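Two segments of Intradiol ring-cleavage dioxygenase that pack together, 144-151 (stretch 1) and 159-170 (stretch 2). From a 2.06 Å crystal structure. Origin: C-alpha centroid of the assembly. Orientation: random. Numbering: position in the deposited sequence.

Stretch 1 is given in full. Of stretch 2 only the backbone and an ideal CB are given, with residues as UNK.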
# COMPACT_ATOMS: atom_id res chain seq x y z
N THR A 144 5.14 -9.86 -0.47
CA THR A 144 5.54 -8.59 -1.07
C THR A 144 4.66 -8.29 -2.27
O THR A 144 4.50 -9.14 -3.16
CB THR A 144 7.00 -8.62 -1.55
OG1 THR A 144 7.85 -8.84 -0.42
CG2 THR A 144 7.39 -7.30 -2.24
N THR A 145 4.08 -7.10 -2.31
CA THR A 145 3.15 -6.78 -3.39
C THR A 145 3.01 -5.29 -3.61
O THR A 145 3.71 -4.48 -3.00
CB THR A 145 1.77 -7.47 -3.15
OG1 THR A 145 0.95 -7.35 -4.31
CG2 THR A 145 1.04 -6.88 -1.96
N GLN A 146 2.10 -4.91 -4.51
CA GLN A 146 1.86 -3.50 -4.79
C GLN A 146 0.37 -3.19 -4.94
O GLN A 146 -0.42 -4.08 -5.24
CB GLN A 146 2.57 -3.11 -6.09
CG GLN A 146 4.05 -3.37 -6.08
CD GLN A 146 4.72 -2.98 -7.37
OE1 GLN A 146 4.25 -2.09 -8.09
NE2 GLN A 146 5.83 -3.64 -7.69
N LEU A 147 0.01 -1.93 -4.75
CA LEU A 147 -1.37 -1.50 -5.00
C LEU A 147 -1.43 -0.51 -6.15
O LEU A 147 -0.58 0.39 -6.24
CB LEU A 147 -1.96 -0.86 -3.74
CG LEU A 147 -1.85 -1.70 -2.46
CD1 LEU A 147 -2.46 -0.96 -1.29
CD2 LEU A 147 -2.49 -3.09 -2.63
N TYR A 148 -2.43 -0.66 -7.01
CA TYR A 148 -2.57 0.20 -8.19
C TYR A 148 -3.81 1.07 -8.12
O TYR A 148 -4.69 0.85 -7.28
CB TYR A 148 -2.58 -0.62 -9.48
CG TYR A 148 -1.28 -1.35 -9.72
CD1 TYR A 148 -0.16 -0.67 -10.19
CD2 TYR A 148 -1.16 -2.71 -9.47
CE1 TYR A 148 1.03 -1.33 -10.42
CE2 TYR A 148 0.04 -3.38 -9.69
CZ TYR A 148 1.13 -2.67 -10.16
OH TYR A 148 2.33 -3.30 -10.39
N PHE A 149 -3.87 2.06 -9.01
CA PHE A 149 -4.92 3.07 -9.05
C PHE A 149 -5.79 2.89 -10.27
O PHE A 149 -5.27 2.63 -11.35
CB PHE A 149 -4.29 4.48 -9.08
CG PHE A 149 -3.60 4.84 -7.80
CD1 PHE A 149 -4.18 5.73 -6.92
CD2 PHE A 149 -2.38 4.26 -7.47
CE1 PHE A 149 -3.56 6.05 -5.72
CE2 PHE A 149 -1.75 4.58 -6.27
CZ PHE A 149 -2.34 5.48 -5.39
N PRO A 150 -7.11 3.07 -10.10
CA PRO A 150 -8.05 2.90 -11.22
C PRO A 150 -7.92 4.04 -12.22
O PRO A 150 -7.75 5.19 -11.82
CB PRO A 150 -9.42 2.96 -10.53
CG PRO A 150 -9.19 3.82 -9.33
CD PRO A 150 -7.80 3.47 -8.86
N GLY A 151 -8.01 3.70 -13.50
CA GLY A 151 -8.13 4.69 -14.55
C GLY A 151 -6.84 5.37 -14.97
O GLY A 151 -6.86 6.34 -15.72
N UNK A 159 3.74 -3.37 -17.90
CA UNK A 159 3.57 -4.82 -17.91
C UNK A 159 3.41 -5.41 -16.51
O UNK A 159 2.87 -6.51 -16.35
CB UNK A 159 4.76 -5.47 -18.61
N UNK A 160 3.87 -4.69 -15.49
CA UNK A 160 3.77 -5.18 -14.12
C UNK A 160 2.37 -5.02 -13.55
O UNK A 160 2.03 -5.63 -12.54
CB UNK A 160 4.78 -4.45 -13.23
N UNK A 161 1.55 -4.20 -14.20
CA UNK A 161 0.22 -3.90 -13.71
C UNK A 161 -0.64 -5.15 -13.63
O UNK A 161 -0.56 -6.01 -14.49
CB UNK A 161 -0.45 -2.86 -14.61
N UNK A 162 -1.43 -5.26 -12.57
CA UNK A 162 -2.33 -6.39 -12.37
C UNK A 162 -3.65 -5.88 -11.80
O UNK A 162 -3.69 -5.39 -10.68
CB UNK A 162 -1.70 -7.43 -11.44
N UNK A 163 -4.74 -6.01 -12.58
CA UNK A 163 -6.06 -5.54 -12.15
C UNK A 163 -6.52 -6.13 -10.81
O UNK A 163 -7.34 -5.52 -10.14
CB UNK A 163 -7.09 -5.88 -13.23
N UNK A 164 -5.99 -7.29 -10.43
CA UNK A 164 -6.33 -7.87 -9.12
C UNK A 164 -5.76 -7.03 -7.97
O UNK A 164 -6.20 -7.15 -6.83
CB UNK A 164 -5.81 -9.30 -9.02
N UNK A 165 -4.80 -6.17 -8.27
CA UNK A 165 -4.19 -5.34 -7.23
C UNK A 165 -4.68 -3.90 -7.29
O UNK A 165 -4.09 -3.00 -6.66
CB UNK A 165 -2.67 -5.37 -7.36
N UNK A 166 -5.77 -3.67 -8.02
CA UNK A 166 -6.40 -2.34 -8.06
C UNK A 166 -7.12 -2.03 -6.76
O UNK A 166 -7.84 -2.86 -6.22
CB UNK A 166 -7.38 -2.25 -9.23
N UNK A 167 -6.89 -0.84 -6.24
CA UNK A 167 -7.72 -0.26 -5.18
C UNK A 167 -8.99 0.29 -5.82
O UNK A 167 -9.00 0.60 -7.01
CB UNK A 167 -6.97 0.83 -4.42
N UNK A 168 -10.06 0.41 -5.04
CA UNK A 168 -11.13 1.33 -5.40
C UNK A 168 -10.70 2.70 -4.89
O UNK A 168 -10.16 2.81 -3.81
CB UNK A 168 -12.48 0.90 -4.82
N UNK A 169 -10.94 3.74 -5.67
CA UNK A 169 -10.55 5.09 -5.27
C UNK A 169 -11.64 6.07 -5.65
O UNK A 169 -12.08 6.09 -6.79
CB UNK A 169 -9.22 5.49 -5.91
N UNK A 170 -12.08 6.86 -4.68
CA UNK A 170 -13.10 7.86 -4.97
C UNK A 170 -12.68 9.21 -4.40
O UNK A 170 -11.84 9.28 -3.50
CB UNK A 170 -14.45 7.43 -4.40

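Both hydrogen bonds across the contact run through Tyr148, whose backbone is bridged to that of position 166: Tyr148 N donates to the O of 165 (2.9 Å), and Tyr148 O accepts from the N of 167 (3.0 Å). The side chains are fitted around this clamp.

Position 159 lies beyond reach of stretch 1, so the contact asks nothing of it; it is Ala159. At 160 CA-to-CB points toward stretch 1, with the ideal CB 3.9 Å from Tyr148 OH and the Gln146 amide nearby. An aliphatic or a polar chain could serve. Leu160 is deposited, its CD2 4.2 Å from Gln146 NE2.

At 161 the CA already sits over the face of the Tyr148 ring, and CB leaves sideways. An aliphatic or aromatic chain could extend the cover. Phe161 does so with chi1 t: its edge turns to the tyrosine face, the ring centroids 5.2 Å apart and the planes at 66°, and CD1 comes 3.7 Å from Tyr148 CG.

Position 162 points sideways and opens a turn, its O accepting from the N of 165; the N of 164 lies within reach of a short acceptor such as Asp or Asn. Asp162 supplies one, its OD1 taking the N of 164. Positions 163 and 164 point away; phi near -60° at the first is compatible with proline, and the contact leaves both free. They are Pro163 and Ala164, a 3-10 segment.

At 165 CB points toward stretch 1, 3.3 Å from Gln146 O and 3.7 Å from Tyr148 CD2. An unbranched CB with an apolar end looks suitable. Leu165 places CB at the edge of the tyrosine ring and carries CD2 to 3.4 Å from Thr145 OG1.

Position 166 points away, so many residues could fit, but a flexible apolar chain can fold back. Leu166 does, its CD2 reaching 3.3 Å from Phe149 O and 4.0 Å from Tyr148 CB.

From 167 CB leaves sideways, 3.7 Å from Tyr148 O, with the Phe149 ring farther off: a long, slender apolar chain is indicated. Met167 CG passes 4.0 Å from Leu147 CB, and the chain then turns at chi3 (m) to set CE over the Phe149 face, 3.4 Å from the ring centroid.

Position 168 points away into space free of stretch 1, and Asn168 makes no contact with it. At 169 CB again points toward stretch 1, 3.8 Å from Pro150 CG, and extended strand angles favour a beta-branched or other compact apolar residue. Val169 lays CG2 3.5 Å from Pro150 CD. Position 170 points away, unconstrained here; it is Arg170, hydrogen-bonded elsewhere in the structure.

Stretch 2 (159-170) ALFDPALLMNVR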
# COMPACT_ATOMS: atom_id res chain seq x y z
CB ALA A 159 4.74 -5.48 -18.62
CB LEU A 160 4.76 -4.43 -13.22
CG LEU A 160 6.09 -5.09 -12.88
CD1 LEU A 160 6.99 -5.15 -14.11
CD2 LEU A 160 6.77 -4.32 -11.76
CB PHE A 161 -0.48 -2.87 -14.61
CG PHE A 161 -1.92 -2.69 -14.28
CD1 PHE A 161 -2.31 -1.92 -13.20
CD2 PHE A 161 -2.91 -3.32 -15.04
CE1 PHE A 161 -3.64 -1.76 -12.88
CE2 PHE A 161 -4.25 -3.17 -14.72
CZ PHE A 161 -4.62 -2.39 -13.63
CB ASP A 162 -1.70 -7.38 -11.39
CG ASP A 162 -2.53 -8.66 -11.19
OD1 ASP A 162 -3.67 -8.74 -11.68
OD2 ASP A 162 -2.03 -9.57 -10.50
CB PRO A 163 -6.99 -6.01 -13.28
CG PRO A 163 -6.22 -7.06 -14.00
CD PRO A 163 -4.80 -6.63 -13.91
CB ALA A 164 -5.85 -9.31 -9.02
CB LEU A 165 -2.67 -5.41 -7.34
CG LEU A 165 -2.09 -6.81 -7.09
CD1 LEU A 165 -0.66 -6.91 -7.58
CD2 LEU A 165 -2.17 -7.19 -5.63
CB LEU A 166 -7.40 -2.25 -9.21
CG LEU A 166 -6.90 -1.86 -10.60
CD1 LEU A 166 -7.99 -2.09 -11.65
CD2 LEU A 166 -6.41 -0.42 -10.65
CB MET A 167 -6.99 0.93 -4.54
CG MET A 167 -5.72 0.56 -3.80
SD MET A 167 -4.92 2.01 -3.07
CE MET A 167 -4.21 2.76 -4.52
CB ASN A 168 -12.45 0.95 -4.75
CG ASN A 168 -13.15 -0.21 -5.45
OD1 ASN A 168 -12.69 -0.71 -6.48
ND2 ASN A 168 -14.29 -0.62 -4.91
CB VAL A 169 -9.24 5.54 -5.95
CG1 VAL A 169 -8.92 7.03 -5.61
CG2 VAL A 169 -8.09 4.63 -5.55
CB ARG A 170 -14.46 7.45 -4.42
CG ARG A 170 -14.51 7.39 -2.90
CD ARG A 170 -15.85 6.82 -2.43
NE ARG A 170 -16.04 7.05 -0.99
CZ ARG A 170 -17.14 6.73 -0.32
NH1 ARG A 170 -18.18 6.16 -0.93
NH2 ARG A 170 -17.20 7.00 0.98
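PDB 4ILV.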